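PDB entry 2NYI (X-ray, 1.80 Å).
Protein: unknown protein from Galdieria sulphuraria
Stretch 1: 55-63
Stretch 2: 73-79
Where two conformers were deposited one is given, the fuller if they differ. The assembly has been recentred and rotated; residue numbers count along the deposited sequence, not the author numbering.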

# COMPACT_ATOMS: atom_id res chain seq x y z
N ALA A 55 -14.29 21.65 -7.81
CA ALA A 55 -13.82 22.02 -9.15
C ALA A 55 -14.03 20.88 -10.14
O ALA A 55 -14.06 19.71 -9.76
CB ALA A 55 -12.34 22.45 -9.11
N LYS A 56 -14.16 21.25 -11.42
CA LYS A 56 -14.50 20.31 -12.48
C LYS A 56 -13.35 19.40 -12.90
O LYS A 56 -13.57 18.22 -13.16
CB LYS A 56 -15.05 21.05 -13.71
CG LYS A 56 -16.10 20.27 -14.48
CD LYS A 56 -17.49 20.48 -13.89
CE LYS A 56 -18.48 19.46 -14.41
NZ LYS A 56 -19.79 19.60 -13.72
N ASP A 57 -12.14 19.93 -13.01
CA ASP A 57 -11.00 19.03 -13.25
C ASP A 57 -9.86 19.17 -12.22
O ASP A 57 -9.87 20.06 -11.36
CB ASP A 57 -10.52 19.00 -14.73
CG ASP A 57 -9.59 20.14 -15.11
OD1 ASP A 57 -8.78 20.60 -14.28
OD2 ASP A 57 -9.65 20.57 -16.27
N GLY A 58 -8.90 18.27 -12.31
CA GLY A 58 -7.87 18.15 -11.29
C GLY A 58 -6.57 18.86 -11.57
O GLY A 58 -5.60 18.61 -10.87
N LYS A 59 -6.53 19.73 -12.58
CA LYS A 59 -5.32 20.47 -12.93
C LYS A 59 -4.71 21.17 -11.71
O LYS A 59 -3.48 21.19 -11.58
CB LYS A 59 -5.58 21.51 -14.05
CG LYS A 59 -5.61 20.94 -15.47
CD LYS A 59 -6.13 21.98 -16.51
CE LYS A 59 -5.79 21.59 -17.95
NZ LYS A 59 -5.88 20.13 -18.19
N LEU A 60 -5.55 21.73 -10.83
CA LEU A 60 -5.06 22.41 -9.63
C LEU A 60 -4.37 21.43 -8.69
O LEU A 60 -3.31 21.72 -8.14
CB LEU A 60 -6.20 23.13 -8.89
CG LEU A 60 -5.85 23.94 -7.62
CD1 LEU A 60 -4.79 25.01 -7.92
CD2 LEU A 60 -7.10 24.58 -6.99
N ILE A 61 -4.98 20.26 -8.52
CA ILE A 61 -4.42 19.21 -7.65
C ILE A 61 -3.05 18.79 -8.20
O ILE A 61 -2.05 18.79 -7.47
CB ILE A 61 -5.36 17.99 -7.55
CG1 ILE A 61 -6.68 18.38 -6.87
CG2 ILE A 61 -4.66 16.81 -6.79
CD1 ILE A 61 -7.83 17.43 -7.17
N GLN A 62 -3.01 18.50 -9.50
CA GLN A 62 -1.78 18.02 -10.12
C GLN A 62 -0.65 19.04 -10.01
O GLN A 62 0.49 18.69 -9.65
CB GLN A 62 -2.03 17.67 -11.60
CG GLN A 62 -0.79 17.18 -12.35
CD GLN A 62 -0.37 15.78 -11.97
OE1 GLN A 62 -1.19 14.97 -11.53
NE2 GLN A 62 0.91 15.48 -12.17
N SER A 63 -0.96 20.30 -10.32
CA SER A 63 0.01 21.36 -10.21
C SER A 63 0.51 21.57 -8.80
O SER A 63 1.72 21.71 -8.60
CB SER A 63 -0.56 22.66 -10.79
OG SER A 63 -0.57 22.54 -12.19
N GLN A 73 6.58 10.93 -9.23
CA GLN A 73 5.70 10.55 -10.32
C GLN A 73 4.27 10.67 -9.79
O GLN A 73 3.86 9.91 -8.90
CB GLN A 73 6.02 9.10 -10.71
CG GLN A 73 5.04 8.40 -11.64
CD GLN A 73 5.42 6.93 -11.86
OE1 GLN A 73 6.39 6.65 -12.57
NE2 GLN A 73 4.67 5.99 -11.25
N ILE A 74 3.52 11.62 -10.35
CA ILE A 74 2.19 11.98 -9.85
C ILE A 74 1.19 11.97 -11.00
O ILE A 74 1.47 12.49 -12.08
CB ILE A 74 2.20 13.40 -9.21
CG1 ILE A 74 3.15 13.47 -8.01
CG2 ILE A 74 0.77 13.85 -8.78
CD1 ILE A 74 3.53 14.89 -7.64
N SER A 75 0.01 11.40 -10.75
CA SER A 75 -1.08 11.48 -11.74
C SER A 75 -2.38 11.79 -11.02
O SER A 75 -2.55 11.43 -9.85
CB SER A 75 -1.20 10.21 -12.58
OG SER A 75 -1.61 9.10 -11.79
N THR A 76 -3.28 12.50 -11.71
CA THR A 76 -4.57 12.88 -11.16
C THR A 76 -5.59 12.63 -12.27
O THR A 76 -5.37 13.05 -13.40
CB THR A 76 -4.59 14.42 -10.79
OG1 THR A 76 -3.55 14.72 -9.85
CG2 THR A 76 -5.93 14.83 -10.17
N ARG A 77 -6.69 11.95 -11.94
CA ARG A 77 -7.78 11.75 -12.89
C ARG A 77 -9.09 11.84 -12.15
O ARG A 77 -9.12 11.67 -10.92
CB ARG A 77 -7.68 10.40 -13.60
CG ARG A 77 -7.80 9.20 -12.67
CD ARG A 77 -7.85 7.89 -13.42
NE ARG A 77 -7.90 6.77 -12.49
CZ ARG A 77 -9.02 6.25 -11.98
NH1 ARG A 77 -10.22 6.73 -12.29
NH2 ARG A 77 -8.94 5.22 -11.15
N ARG A 78 -10.17 12.13 -12.87
CA ARG A 78 -11.51 12.12 -12.29
C ARG A 78 -11.76 10.71 -11.74
O ARG A 78 -11.28 9.72 -12.30
CB ARG A 78 -12.57 12.48 -13.34
CG ARG A 78 -13.50 13.67 -12.99
CD ARG A 78 -13.45 14.06 -11.52
NE ARG A 78 -14.75 14.31 -10.90
CZ ARG A 78 -15.59 13.37 -10.47
NH1 ARG A 78 -15.29 12.09 -10.62
NH2 ARG A 78 -16.74 13.70 -9.91
N ALA A 79 -12.50 10.64 -10.64
CA ALA A 79 -12.92 9.37 -10.07
C ALA A 79 -13.84 8.64 -11.03
O ALA A 79 -14.60 9.27 -11.77
CB ALA A 79 -13.62 9.57 -8.73

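The first turn of a helix (59-63) packs against strand 73-78, the two running nearly antiparallel (169° between their N-to-C directions) with axes 8.1 Å apart at closest approach. The contact is small, burying 280 Å² in all, and centres on Gln62 and Thr76, whose CA atoms lie 5.9 Å apart.

Along the strand, Gln73 comes first and takes no part: its CA-to-CB bond points away from the helix, and its side chain stays clear of the helix. Ile74, one step on, points toward the helix. Its backbone oxygen accepts a hydrogen bond from the side-chain amide of Gln62 (NE2 to Ile74 O, 3.0 Å, with an N-H...O angle of 158°), while its CG2 methyl lies 3.6 Å from Gln62 OE1, so that this methyl lies against the amide. Gln62 NE2 is also hydrogen-bonded elsewhere in the structure.

Ser75 points its side chain away, as the alternation of a strand requires, and touches Gln62 through its backbone: its carbonyl carbon C is 3.4 Å from Gln62 OE1.

Thr76 again points toward the helix and, with Gln62, supplies most of the buried surface. With chi1 near -58° (m), its hydroxyl donates a hydrogen bond to Gln62 (OG1 to OE1, 2.9 Å). The glutamine amide thus serves the strand at both ends, donating a hydrogen bond to a backbone carbonyl and accepting one from a side-chain hydroxyl two residues along. Its reach depends on its conformation: its CA-to-CB bond points sideways relative to the strand, but chi1 at 179° (t) and chi2 at 74° (p) bring the amide in against the strand. Thr76 N also lies 3.2 Å from Gln62 OE1, but the angle is too poor for a hydrogen bond.

The beta-branched Thr76 makes van der Waals contacts as well. Its OG1 is 3.9 Å from the CG2 methyl of Ile61, a buried residue pointing toward the strand, and its CG2 methyl sits 3.9 Å from Gly58 O. Gly58 holds the N-cap position, and its lack of a side chain matters here: an ideal CB would point toward the strand and fall 2.6 Å from Thr76 CG2, a clash. Gly58 O in turn accepts the backbone hydrogen bond from Gln62 N (2.9 Å), which ties the residue under the Thr76 methyl to the one that grips its hydroxyl. The start of the helix is further secured by Asp57 OD1, which accepts a hydrogen bond from Lys59 N at 3.0 Å.

Arg77 points away and leaves the contact. Arg78, exposed and deposited in two conformers, starts out sideways, but its side chain bends back so that CD comes 4.5 Å from Lys56 O. This is a loose, peripheral approach without a hydrogen bond between the stretches, suited to a long, flexible side chain. Ala79 lies beyond reach, and the contact ends before it.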